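Local structure of DNA-entry nuclease (Competence-specific nuclease) (Streptococcus agalactiae ILRI112, 4QGO) at residues Y34-N39 with E201-I206; N44-V49 with K194-T199; A51-T56 with R72-Y77; T137-S142 with I206-A211. The protein probably cleaves DNA, and perhaps RNA, without sequence specificity, as a metal-dependent nuclease with a beta-beta-alpha active-site motif. The protein carries 1 engineered substitution. All blocks are in the same frame, centred on the assembly; numbering follows the deposited sequence.

Contact 1 (Y34-N39 with E201-I206)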
loop_
_atom_site.group_PDB
_atom_site.type_symbol
_atom_site.label_atom_id
_atom_site.label_comp_id
_atom_site.label_asym_id
_atom_site.label_seq_id
_atom_site.Cartn_x
_atom_site.Cartn_y
_atom_site.Cartn_z
ATOM N N TYR A 34 3.441 10.856 2.209
ATOM C CA TYR A 34 4.788 11.153 2.687
ATOM C C TYR A 34 5.820 10.578 1.732
ATOM O O TYR A 34 5.876 9.362 1.517
ATOM C CB TYR A 34 5.005 10.618 4.110
ATOM C CG TYR A 34 4.319 11.448 5.164
ATOM C CD1 TYR A 34 4.950 12.554 5.721
ATOM C CD2 TYR A 34 3.039 11.135 5.598
ATOM C CE1 TYR A 34 4.315 13.330 6.676
ATOM C CE2 TYR A 34 2.397 11.908 6.553
ATOM C CZ TYR A 34 3.044 12.998 7.091
ATOM O OH TYR A 34 2.413 13.768 8.044
ATOM N N GLU A 35 6.619 11.465 1.155
ATOM C CA GLU A 35 7.779 11.070 0.389
ATOM C C GLU A 35 8.865 10.741 1.408
ATOM O O GLU A 35 9.097 11.526 2.342
ATOM C CB GLU A 35 8.210 12.226 -0.509
ATOM C CG GLU A 35 9.397 11.943 -1.398
ATOM C CD GLU A 35 9.834 13.170 -2.188
ATOM O OE1 GLU A 35 11.010 13.220 -2.609
ATOM O OE2 GLU A 35 9.010 14.091 -2.381
ATOM N N LEU A 36 9.509 9.586 1.251
ATOM C CA LEU A 36 10.533 9.146 2.198
ATOM C C LEU A 36 11.897 9.152 1.544
ATOM O O LEU A 36 12.028 8.759 0.386
ATOM C CB LEU A 36 10.243 7.708 2.647
ATOM C CG LEU A 36 8.824 7.423 3.134
ATOM C CD1 LEU A 36 8.727 5.969 3.580
ATOM C CD2 LEU A 36 8.429 8.369 4.255
ATOM N N ASN A 37 12.914 9.585 2.294
ATOM C CA ASN A 37 14.296 9.459 1.819
ATOM C C ASN A 37 14.514 10.101 0.445
ATOM O O ASN A 37 15.229 9.554 -0.401
ATOM C CB ASN A 37 14.702 7.974 1.779
ATOM C CG ASN A 37 16.208 7.771 1.725
ATOM O OD1 ASN A 37 16.968 8.462 2.397
ATOM N ND2 ASN A 37 16.640 6.802 0.926
ATOM N N ASN A 38 13.893 11.260 0.239
ATOM C CA ASN A 38 13.975 11.980 -1.024
ATOM C C ASN A 38 13.566 11.135 -2.225
ATOM O O ASN A 38 14.080 11.301 -3.332
ATOM C CB ASN A 38 15.361 12.589 -1.205
ATOM C CG ASN A 38 15.699 13.556 -0.097
ATOM O OD1 ASN A 38 15.157 14.662 -0.043
ATOM N ND2 ASN A 38 16.571 13.141 0.813
ATOM N N ASN A 39 12.618 10.237 -1.970
ATOM C CA ASN A 39 12.046 9.350 -2.988
ATOM C C ASN A 39 12.992 8.240 -3.463
ATOM O O ASN A 39 12.726 7.587 -4.468
ATOM C CB ASN A 39 11.490 10.166 -4.173
ATOM C CG ASN A 39 10.104 9.727 -4.607
ATOM O OD1 ASN A 39 9.391 9.026 -3.893
ATOM N ND2 ASN A 39 9.714 10.167 -5.798
ATOM N N GLU A 201 11.485 5.528 -9.988
ATOM C CA GLU A 201 11.929 5.273 -8.621
ATOM C C GLU A 201 11.097 6.083 -7.652
ATOM O O GLU A 201 10.946 7.289 -7.821
ATOM C CB GLU A 201 13.417 5.590 -8.440
ATOM C CG GLU A 201 13.912 5.246 -7.036
ATOM C CD GLU A 201 15.421 5.264 -6.888
ATOM O OE1 GLU A 201 16.131 5.454 -7.898
ATOM O OE2 GLU A 201 15.901 5.068 -5.740
ATOM N N PHE A 202 10.542 5.419 -6.650
ATOM C CA PHE A 202 9.853 6.138 -5.586
ATOM C C PHE A 202 9.934 5.402 -4.256
ATOM O O PHE A 202 10.212 4.200 -4.210
ATOM C CB PHE A 202 8.395 6.506 -5.953
ATOM C CG PHE A 202 7.492 5.327 -6.247
ATOM C CD1 PHE A 202 7.018 4.516 -5.224
ATOM C CD2 PHE A 202 7.059 5.083 -7.543
ATOM C CE1 PHE A 202 6.164 3.460 -5.488
ATOM C CE2 PHE A 202 6.191 4.033 -7.820
ATOM C CZ PHE A 202 5.737 3.221 -6.792
ATOM N N ASN A 203 9.695 6.143 -3.175
ATOM C CA ASN A 203 9.715 5.610 -1.828
ATOM C C ASN A 203 8.740 6.475 -1.047
ATOM O O ASN A 203 9.048 7.623 -0.717
ATOM C CB ASN A 203 11.129 5.696 -1.231
ATOM C CG ASN A 203 11.256 4.935 0.068
ATOM O OD1 ASN A 203 10.257 4.543 0.673
ATOM N ND2 ASN A 203 12.493 4.721 0.512
ATOM N N VAL A 204 7.553 5.937 -0.785
ATOM C CA VAL A 204 6.488 6.722 -0.169
ATOM C C VAL A 204 5.752 5.943 0.913
ATOM O O VAL A 204 5.747 4.698 0.932
ATOM C CB VAL A 204 5.445 7.201 -1.217
ATOM C CG1 VAL A 204 6.089 8.073 -2.310
ATOM C CG2 VAL A 204 4.745 6.008 -1.836
ATOM N N ALA A 205 5.122 6.687 1.815
ATOM C CA ALA A 205 4.172 6.106 2.757
ATOM C C ALA A 205 2.818 6.734 2.491
ATOM O O ALA A 205 2.684 7.950 2.518
ATOM C CB ALA A 205 4.604 6.363 4.197
ATOM N N ILE A 206 1.821 5.897 2.204
ATOM C CA ILE A 206 0.459 6.353 1.950
ATOM C C ILE A 206 -0.316 6.243 3.254
ATOM O O ILE A 206 -0.579 5.134 3.720
ATOM C CB ILE A 206 -0.256 5.446 0.929
ATOM C CG1 ILE A 206 0.619 5.172 -0.303
ATOM C CG2 ILE A 206 -1.619 6.040 0.560
ATOM C CD1 ILE A 206 0.933 6.373 -1.113
#
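Tyr34 and Ala205 form a hydrogen-bonded antiparallel pair that joins strands 33-36 and 201-207 of the seven-stranded sheet. Tyr34 N gives to Ala205 O at 3.0 Å, and Ala205 N returns a bond to Tyr34 O at 2.8 Å. Glu35 and Val204 follow as a non-hydrogen-bonded pair, and Leu36 N then meets Asn203 O at 2.8 Å. Beyond Leu36 the chain leaves the sheet through Asn37, Asn38 and Asn39, all with positive phi, and Asn39 N closes the turn on Leu36 O. The turn brings the side chain of Asn39 back to strand 201-207, where OD1 takes the place of a backbone acceptor: Asn203 N reaches it at 3.0 Å, nearly straight (167°) but from 47° above the amide plane. The same OD1 lies 3.4 Å from Phe202 CB. On the face with Tyr34, the side chains of Leu36 and Asn203 cross at about a right angle, with Leu36 CD1 3.6 Å from Asn203 OD1. With Asn203 CG anti to the backbone N (chi1 -170°), the amide lies beside Leu36, and His190 NE2 on OD1 and Gln40 O on ND2 hold it there. Helix 12-22 covers this face, with Leu18 on Tyr34 and Ala205 and Ile22 on Leu36. Helix 153-165 lies against the other, where Tyr156 touches Val204 and meets the Phe202 ring edge-to-face.

Contact 2 (N44-V49 with K194-T199)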
loop_
_atom_site.group_PDB
_atom_site.type_symbol
_atom_site.label_atom_id
_atom_site.label_comp_id
_atom_site.label_asym_id
_atom_site.label_seq_id
_atom_site.Cartn_x
_atom_site.Cartn_y
_atom_site.Cartn_z
ATOM N N ASN A 44 16.978 -3.274 -5.615
ATOM C CA ASN A 44 17.841 -3.614 -6.738
ATOM C C ASN A 44 17.014 -4.243 -7.862
ATOM O O ASN A 44 16.530 -5.365 -7.738
ATOM C CB ASN A 44 18.959 -4.552 -6.284
ATOM C CG ASN A 44 19.940 -4.871 -7.397
ATOM O OD1 ASN A 44 19.867 -4.295 -8.480
ATOM N ND2 ASN A 44 20.888 -5.766 -7.117
ATOM N N ALA A 45 16.821 -3.488 -8.941
ATOM C CA ALA A 45 16.082 -3.979 -10.102
ATOM C C ALA A 45 17.003 -4.604 -11.133
ATOM O O ALA A 45 16.541 -5.174 -12.112
ATOM C CB ALA A 45 15.280 -2.849 -10.735
ATOM N N ASP A 46 18.309 -4.502 -10.912
ATOM C CA ASP A 46 19.278 -5.015 -11.879
ATOM C C ASP A 46 19.686 -6.434 -11.501
ATOM O O ASP A 46 20.858 -6.722 -11.219
ATOM C CB ASP A 46 20.489 -4.083 -11.952
ATOM C CG ASP A 46 21.432 -4.443 -13.074
ATOM O OD1 ASP A 46 21.014 -5.201 -13.978
ATOM O OD2 ASP A 46 22.586 -3.967 -13.051
ATOM N N VAL A 47 18.697 -7.317 -11.463
ATOM C CA VAL A 47 18.916 -8.707 -11.095
ATOM C C VAL A 47 18.312 -9.602 -12.173
ATOM O O VAL A 47 17.188 -9.378 -12.627
ATOM C CB VAL A 47 18.306 -9.038 -9.709
ATOM C CG1 VAL A 47 19.049 -8.302 -8.606
ATOM C CG2 VAL A 47 16.850 -8.659 -9.661
ATOM N N ASN A 48 19.069 -10.607 -12.603
ATOM C CA ASN A 48 18.565 -11.514 -13.627
ATOM C C ASN A 48 17.743 -12.633 -13.006
ATOM O O ASN A 48 18.153 -13.796 -12.968
ATOM C CB ASN A 48 19.716 -12.075 -14.468
ATOM C CG ASN A 48 19.214 -12.820 -15.684
ATOM O OD1 ASN A 48 18.209 -12.433 -16.288
ATOM N ND2 ASN A 48 19.900 -13.902 -16.049
ATOM N N VAL A 49 16.578 -12.259 -12.485
ATOM C CA VAL A 49 15.689 -13.227 -11.862
ATOM C C VAL A 49 14.310 -13.199 -12.502
ATOM O O VAL A 49 13.860 -12.168 -13.013
ATOM C CB VAL A 49 15.550 -13.003 -10.340
ATOM C CG1 VAL A 49 16.910 -13.141 -9.650
ATOM C CG2 VAL A 49 14.929 -11.649 -10.060
ATOM N N LYS A 194 11.509 0.542 -8.185
ATOM C CA LYS A 194 12.706 0.910 -8.934
ATOM C C LYS A 194 12.700 0.125 -10.235
ATOM O O LYS A 194 12.590 -1.096 -10.218
ATOM C CB LYS A 194 13.950 0.577 -8.103
ATOM C CG LYS A 194 15.275 0.765 -8.823
ATOM C CD LYS A 194 15.505 2.229 -9.129
ATOM C CE LYS A 194 16.876 2.440 -9.777
ATOM N NZ LYS A 194 17.979 1.967 -8.893
ATOM N N SER A 195 12.814 0.819 -11.364
ATOM C CA SER A 195 12.959 0.120 -12.640
ATOM C C SER A 195 14.430 -0.190 -12.931
ATOM O O SER A 195 15.337 0.503 -12.446
ATOM C CB SER A 195 12.331 0.921 -13.788
ATOM O OG SER A 195 13.031 2.136 -14.007
ATOM N N GLN A 196 14.651 -1.242 -13.709
ATOM C CA GLN A 196 16.002 -1.624 -14.110
ATOM C C GLN A 196 16.744 -0.448 -14.742
ATOM O O GLN A 196 17.913 -0.219 -14.430
ATOM C CB GLN A 196 15.956 -2.814 -15.074
ATOM C CG GLN A 196 17.333 -3.266 -15.567
ATOM C CD GLN A 196 17.257 -4.266 -16.717
ATOM O OE1 GLN A 196 16.401 -5.151 -16.742
ATOM N NE2 GLN A 196 18.163 -4.122 -17.680
ATOM N N ASP A 197 16.056 0.311 -15.595
ATOM C CA ASP A 197 16.698 1.438 -16.283
ATOM C C ASP A 197 16.791 2.713 -15.454
ATOM O O ASP A 197 17.314 3.724 -15.922
ATOM C CB ASP A 197 16.052 1.716 -17.653
ATOM C CG ASP A 197 14.651 2.328 -17.562
ATOM O OD1 ASP A 197 14.156 2.651 -16.461
ATOM O OD2 ASP A 197 14.032 2.509 -18.631
ATOM N N GLY A 198 16.253 2.664 -14.235
ATOM C CA GLY A 198 16.352 3.769 -13.301
ATOM C C GLY A 198 15.380 4.920 -13.515
ATOM O O GLY A 198 15.392 5.889 -12.745
ATOM N N THR A 199 14.550 4.840 -14.554
ATOM C CA THR A 199 13.671 5.963 -14.880
ATOM C C THR A 199 12.482 6.059 -13.929
ATOM O O THR A 199 11.900 7.133 -13.752
ATOM C CB THR A 199 13.137 5.918 -16.328
ATOM O OG1 THR A 199 12.376 4.721 -16.521
ATOM C CG2 THR A 199 14.281 5.967 -17.337
HETATM O O HOH W 1 15.868 -6.587 -14.468
HETATM O O HOH W 2 18.518 -1.080 -9.512
#
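Ala45 rests its methyl against the backbone of 194-196, where strand 188-195 runs into its turn: CB is 3.3 Å from Lys194 O and 3.4 Å from Gln196 N. Lys194 CG adds an apolar touch to the same methyl, and Gln196 CB lies near Ala45 O. The polar links between the segments pass through two waters. One gives a proton to Ala45 O at 2.8 Å and another to Gln196 OE1 at 2.7 Å, thereby joining the loop carbonyl to the end of an extended side chain. The second accepts from Ala45 N and from Lys194 NZ, the latter at 3.2 Å; the lysine chain bends at chi2 (66°), and a second bend at chi4 (-59°) turns NZ to this water. In the next shell each segment fixes its own shape. Asn44 OD1 accepts from Asp46 N in an Asx turn, the donor standing above the amide plane. Ser195 to Gly198 form a type I beta turn, and from within it Asp197 OD1 gathers three donors: Ser195 OG at 2.7 Å, Thr199 OG1 at 2.7 Å and Thr199 N at 2.9 Å. The last completes a second Asx turn and comes from above the carboxylate plane. Three donors on one oxygen would favour the charged carboxylate, whose OD2 also makes a salt bridge with Lys168. The turn links neighbouring strands 188-195 and 201-207, while Gln196 pairs through its backbone with Arg169, just ahead of strand 170-177.

Contact 3 (A51-T56 with R72-Y77)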
loop_
_atom_site.group_PDB
_atom_site.type_symbol
_atom_site.label_atom_id
_atom_site.label_comp_id
_atom_site.label_asym_id
_atom_site.label_seq_id
_atom_site.Cartn_x
_atom_site.Cartn_y
_atom_site.Cartn_z
ATOM N N ALA A 51 10.371 -13.025 -12.917
ATOM C CA ALA A 51 9.325 -12.238 -12.271
ATOM C C ALA A 51 8.636 -13.064 -11.188
ATOM O O ALA A 51 8.445 -14.280 -11.338
ATOM C CB ALA A 51 8.317 -11.762 -13.300
ATOM N N TYR A 52 8.258 -12.411 -10.090
ATOM C CA TYR A 52 7.649 -13.113 -8.961
ATOM C C TYR A 52 6.881 -12.154 -8.064
ATOM O O TYR A 52 7.070 -10.939 -8.137
ATOM C CB TYR A 52 8.732 -13.798 -8.104
ATOM C CG TYR A 52 9.619 -12.822 -7.331
ATOM C CD1 TYR A 52 10.770 -12.291 -7.899
ATOM C CD2 TYR A 52 9.284 -12.416 -6.039
ATOM C CE1 TYR A 52 11.576 -11.384 -7.205
ATOM C CE2 TYR A 52 10.084 -11.498 -5.339
ATOM C CZ TYR A 52 11.234 -10.994 -5.929
ATOM O OH TYR A 52 12.028 -10.080 -5.245
ATOM N N VAL A 53 6.020 -12.721 -7.222
ATOM C CA VAL A 53 5.467 -12.037 -6.060
ATOM C C VAL A 53 5.663 -12.925 -4.853
ATOM O O VAL A 53 5.528 -14.154 -4.943
ATOM C CB VAL A 53 3.968 -11.769 -6.210
ATOM C CG1 VAL A 53 3.416 -10.973 -5.011
ATOM C CG2 VAL A 53 3.755 -11.019 -7.436
ATOM N N GLN A 54 5.993 -12.300 -3.726
ATOM C CA GLN A 54 6.085 -12.987 -2.452
ATOM C C GLN A 54 5.333 -12.187 -1.397
ATOM O O GLN A 54 5.724 -11.064 -1.068
ATOM C CB GLN A 54 7.546 -13.149 -2.036
ATOM C CG GLN A 54 7.708 -13.867 -0.718
ATOM C CD GLN A 54 7.333 -15.321 -0.802
ATOM O OE1 GLN A 54 7.907 -16.077 -1.593
ATOM N NE2 GLN A 54 6.353 -15.726 -0.004
ATOM N N ASN A 55 4.244 -12.749 -0.881
ATOM C CA ASN A 55 3.566 -12.169 0.278
ATOM C C ASN A 55 4.081 -12.830 1.544
ATOM O O ASN A 55 4.574 -13.970 1.511
ATOM C CB ASN A 55 2.053 -12.372 0.188
ATOM C CG ASN A 55 1.395 -11.454 -0.819
ATOM O OD1 ASN A 55 0.809 -11.905 -1.807
ATOM N ND2 ASN A 55 1.439 -10.155 -0.543
ATOM N N THR A 56 3.988 -12.122 2.667
ATOM C CA THR A 56 4.451 -12.669 3.940
ATOM C C THR A 56 3.542 -12.181 5.054
ATOM O O THR A 56 2.777 -11.226 4.880
ATOM C CB THR A 56 5.910 -12.277 4.280
ATOM O OG1 THR A 56 5.967 -10.919 4.727
ATOM C CG2 THR A 56 6.853 -12.476 3.079
ATOM N N ARG A 72 6.200 -7.833 -17.981
ATOM C CA ARG A 72 5.027 -8.184 -18.773
ATOM C C ARG A 72 4.631 -9.647 -18.701
ATOM O O ARG A 72 3.518 -9.995 -19.096
ATOM C CB ARG A 72 5.204 -7.747 -20.226
ATOM C CG ARG A 72 4.978 -6.261 -20.413
ATOM C CD ARG A 72 4.885 -5.888 -21.870
ATOM N NE ARG A 72 3.506 -5.696 -22.297
ATOM C CZ ARG A 72 3.134 -4.842 -23.245
ATOM N NH1 ARG A 72 4.042 -4.096 -23.863
ATOM N NH2 ARG A 72 1.855 -4.731 -23.571
ATOM N N THR A 73 5.522 -10.509 -18.210
ATOM C CA THR A 73 5.184 -11.929 -18.101
ATOM C C THR A 73 4.178 -12.247 -16.995
ATOM O O THR A 73 3.554 -13.307 -17.019
ATOM C CB THR A 73 6.424 -12.848 -17.928
ATOM O OG1 THR A 73 6.988 -12.673 -16.618
ATOM C CG2 THR A 73 7.479 -12.562 -19.000
ATOM N N ILE A 74 4.021 -11.353 -16.017
ATOM C CA ILE A 74 3.048 -11.590 -14.950
ATOM C C ILE A 74 1.970 -10.511 -14.853
ATOM O O ILE A 74 1.051 -10.613 -14.045
ATOM C CB ILE A 74 3.712 -11.830 -13.570
ATOM C CG1 ILE A 74 4.473 -10.592 -13.087
ATOM C CG2 ILE A 74 4.634 -13.038 -13.637
ATOM C CD1 ILE A 74 4.947 -10.720 -11.640
ATOM N N ARG A 75 2.084 -9.492 -15.701
ATOM C CA ARG A 75 1.080 -8.458 -15.849
ATOM C C ARG A 75 -0.257 -9.069 -16.256
ATOM O O ARG A 75 -0.312 -9.951 -17.121
ATOM C CB ARG A 75 1.561 -7.466 -16.911
ATOM C CG ARG A 75 0.613 -6.325 -17.214
ATOM C CD ARG A 75 0.675 -5.183 -16.202
ATOM N NE ARG A 75 -0.012 -4.025 -16.771
ATOM C CZ ARG A 75 -1.323 -3.809 -16.705
ATOM N NH1 ARG A 75 -2.120 -4.638 -16.040
ATOM N NH2 ARG A 75 -1.836 -2.740 -17.308
ATOM N N GLN A 76 -1.329 -8.608 -15.623
ATOM C CA GLN A 76 -2.665 -9.122 -15.894
ATOM C C GLN A 76 -3.574 -8.012 -16.409
ATOM O O GLN A 76 -3.988 -7.128 -15.651
ATOM C CB GLN A 76 -3.236 -9.766 -14.628
ATOM C CG GLN A 76 -4.689 -10.220 -14.722
ATOM C CD GLN A 76 -4.927 -11.314 -15.747
ATOM O OE1 GLN A 76 -4.867 -11.080 -16.953
ATOM N NE2 GLN A 76 -5.219 -12.517 -15.265
ATOM N N TYR A 77 -3.882 -8.068 -17.706
ATOM C CA TYR A 77 -4.722 -7.061 -18.353
ATOM C C TYR A 77 -6.191 -7.438 -18.265
ATOM O O TYR A 77 -7.063 -6.577 -18.394
ATOM C CB TYR A 77 -4.317 -6.896 -19.824
ATOM C CG TYR A 77 -2.921 -6.353 -20.015
ATOM C CD1 TYR A 77 -2.635 -5.025 -19.733
ATOM C CD2 TYR A 77 -1.900 -7.167 -20.483
ATOM C CE1 TYR A 77 -1.350 -4.514 -19.911
ATOM C CE2 TYR A 77 -0.621 -6.674 -20.661
ATOM C CZ TYR A 77 -0.355 -5.346 -20.375
ATOM O OH TYR A 77 0.925 -4.860 -20.547
#
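Just past Ile74, which meets Ala51, the Arg75 guanidinium and the Tyr77 ring of the same loop lie against each other, away from the contact. Tyr77 CE1 stands 3.1 Å above one face of the guanidinium, offset toward its rim, and Arg75 CG lies 3.4 Å above one face of the tyrosine ring, also off centre. Arg75 NE forms a salt bridge with Asp165, which accepts from Tyr77 OH as well, so both groups are tied to the end of helix 153-165. The contact itself is mostly aliphatic. Ile74 CG1 sits between the backbone N and the carbonyl carbon (chi1 64°), and chi2 is extended; CD1 then lies 3.9 Å from Ala51 CB, 4.0 Å from Tyr52 N and 4.4 Å from Val53 CG2. Ile74 CG2 meets the same alanine methyl at 3.9 Å. Alongside, Thr73 OG1 approaches Ala51 CB at 3.7 Å while its polar partner is Asp71 OD1. The start of strand 52-54, an outermost strand of the large sheet, with Ala51 just before it, thus meets the loop after strand 66-70 mainly through aliphatic carbons. Such a contact relies on shape and burial of apolar surface; the charged and hydroxyl groups of the loop have their bonds elsewhere.

Contact 4 (T137-S142 with I206-A211)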
loop_
_atom_site.group_PDB
_atom_site.type_symbol
_atom_site.label_atom_id
_atom_site.label_comp_id
_atom_site.label_asym_id
_atom_site.label_seq_id
_atom_site.Cartn_x
_atom_site.Cartn_y
_atom_site.Cartn_z
ATOM N N THR A 137 -7.256 -3.909 5.713
ATOM C CA THR A 137 -8.326 -2.928 5.789
ATOM C C THR A 137 -7.733 -1.576 5.443
ATOM O O THR A 137 -6.878 -1.074 6.162
ATOM C CB THR A 137 -8.931 -2.897 7.197
ATOM O OG1 THR A 137 -9.540 -4.166 7.464
ATOM C CG2 THR A 137 -9.976 -1.784 7.326
ATOM N N GLN A 138 -8.165 -1.000 4.324
ATOM C CA GLN A 138 -7.569 0.233 3.833
ATOM C C GLN A 138 -8.649 1.277 3.604
ATOM O O GLN A 138 -9.737 0.966 3.079
ATOM C CB GLN A 138 -6.799 -0.019 2.533
ATOM C CG GLN A 138 -5.942 1.178 2.105
ATOM C CD GLN A 138 -5.041 0.849 0.935
ATOM O OE1 GLN A 138 -5.396 0.033 0.077
ATOM N NE2 GLN A 138 -3.868 1.475 0.889
ATOM N N THR A 139 -8.368 2.514 3.989
ATOM C CA THR A 139 -9.378 3.549 3.771
ATOM C C THR A 139 -9.714 3.663 2.276
ATOM O O THR A 139 -8.853 3.451 1.408
ATOM C CB THR A 139 -8.975 4.923 4.331
ATOM O OG1 THR A 139 -7.889 5.459 3.553
ATOM C CG2 THR A 139 -8.580 4.804 5.799
ATOM N N ALA A 140 -10.972 3.982 1.976
ATOM C CA ALA A 140 -11.378 4.159 0.593
ATOM C C ALA A 140 -10.525 5.220 -0.084
ATOM O O ALA A 140 -10.101 5.034 -1.223
ATOM C CB ALA A 140 -12.855 4.533 0.511
ATOM N N HIS A 141 -10.265 6.329 0.614
ATOM C CA HIS A 141 -9.437 7.376 0.042
ATOM C C HIS A 141 -8.036 6.894 -0.310
ATOM O O HIS A 141 -7.547 7.134 -1.414
ATOM C CB HIS A 141 -9.296 8.551 0.992
ATOM C CG HIS A 141 -8.252 9.519 0.551
ATOM N ND1 HIS A 141 -8.439 10.382 -0.507
ATOM C CD2 HIS A 141 -6.983 9.712 0.978
ATOM C CE1 HIS A 141 -7.338 11.094 -0.687
ATOM N NE2 HIS A 141 -6.443 10.711 0.206
ATOM N N SER A 142 -7.378 6.240 0.641
ATOM C CA SER A 142 -5.988 5.872 0.408
ATOM C C SER A 142 -5.845 4.701 -0.571
ATOM O O SER A 142 -4.825 4.580 -1.247
ATOM C CB SER A 142 -5.234 5.646 1.725
ATOM O OG SER A 142 -5.605 4.426 2.357
ATOM N N ILE A 206 1.821 5.897 2.204
ATOM C CA ILE A 206 0.459 6.353 1.950
ATOM C C ILE A 206 -0.316 6.243 3.254
ATOM O O ILE A 206 -0.579 5.134 3.720
ATOM C CB ILE A 206 -0.256 5.446 0.929
ATOM C CG1 ILE A 206 0.619 5.172 -0.303
ATOM C CG2 ILE A 206 -1.619 6.040 0.560
ATOM C CD1 ILE A 206 0.933 6.373 -1.113
ATOM N N PRO A 207 -0.670 7.384 3.869
ATOM C CA PRO A 207 -1.374 7.273 5.153
ATOM C C PRO A 207 -2.696 6.509 5.002
ATOM O O PRO A 207 -3.447 6.733 4.039
ATOM C CB PRO A 207 -1.627 8.744 5.544
ATOM C CG PRO A 207 -0.504 9.508 4.817
ATOM C CD PRO A 207 -0.399 8.787 3.496
ATOM N N ASN A 208 -2.967 5.610 5.945
ATOM C CA ASN A 208 -4.219 4.862 5.945
ATOM C C ASN A 208 -5.276 5.665 6.675
ATOM O O ASN A 208 -5.737 5.304 7.771
ATOM C CB ASN A 208 -4.036 3.491 6.583
ATOM C CG ASN A 208 -5.112 2.519 6.158
ATOM O OD1 ASN A 208 -5.869 2.789 5.214
ATOM N ND2 ASN A 208 -5.186 1.374 6.844
ATOM N N THR A 209 -5.640 6.772 6.041
ATOM C CA THR A 209 -6.490 7.787 6.647
ATOM C C THR A 209 -7.545 8.263 5.658
ATOM O O THR A 209 -7.449 8.024 4.448
ATOM C CB THR A 209 -5.652 9.011 7.102
ATOM O OG1 THR A 209 -4.965 9.576 5.972
ATOM C CG2 THR A 209 -4.631 8.611 8.166
ATOM N N GLN A 210 -8.546 8.972 6.177
ATOM C CA GLN A 210 -9.589 9.554 5.345
ATOM C C GLN A 210 -10.014 10.836 6.066
ATOM O O GLN A 210 -10.125 10.845 7.293
ATOM C CB GLN A 210 -10.754 8.564 5.216
ATOM C CG GLN A 210 -11.826 8.929 4.174
ATOM C CD GLN A 210 -12.387 7.705 3.450
ATOM O OE1 GLN A 210 -11.655 6.767 3.115
ATOM N NE2 GLN A 210 -13.689 7.701 3.220
ATOM N N ALA A 211 -10.232 11.915 5.317
ATOM C CA ALA A 211 -10.406 13.234 5.937
ATOM C C ALA A 211 -11.637 13.322 6.840
ATOM O O ALA A 211 -11.653 14.080 7.809
ATOM C CB ALA A 211 -10.452 14.318 4.879
HETATM O O HOH W 3 -3.086 3.361 3.060
#
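Thr139 OG1 is gripped from both segments: it gives its proton to Thr209 O at 2.8 Å and accepts from Ser142 N at 3.1 Å. The second is a capping bond, with Thr139 at the N-cap position where strand 135-139, paired with strand 108-112, passes into helix 140-144, consistent with the strand-to-helix step of the beta-beta-alpha motif. Thr139 OG1 sits between its backbone N and carbonyl carbon (chi1 69°), and it stands above the plane of the Thr209 carbonyl. Asn208 binds the end of strand 135-139, up to the cap residue, with both ends of its amide, much as a backbone partner would: Thr139 N meets OD1 at 2.8 Å, nearly straight (169° at the hydrogen) and in the carbonyl plane, and ND2 reaches Thr137 O at 3.1 Å. ND2 also bonds Pro186 O. Gln210 OE1 takes His141 N at 2.9 Å, from well above its amide plane, satisfying an N-H of the first helical turn; Gln210 NE2 is anchored by Asp102. The His141 ring has Thr209 O at its edge, and its ND1 is bonded to Tyr104 OH. Toward strand 201-207, a water joins Gln138 NE2, Ser142 OG and Ile206 O, and Ser142 CB packs 3.8 Å from Ile206 CG2.

Contacts 1 and 4 share Ile206 and use the same strand, 201-207: its middle is paired by backbone bonds in contact 1, while its end and the loop beyond turn to side-chain amides and hydroxyls around a helix start in contact 4. Both are buried, and they touch where Tyr34 CD2 meets Pro207 CG. Contact 2, the most peripheral of the four, lies at the turn before that strand and is bridged by water; Glu201 and Lys194 bring it against contact 1. Contact 3 is buried but apolar, at the far edge of the same sheet, and its first segment adjoins that of contact 2 in sequence. Contacts 2 and 4 lie on opposite sides of the chain's centre, with centres about 29 Å apart.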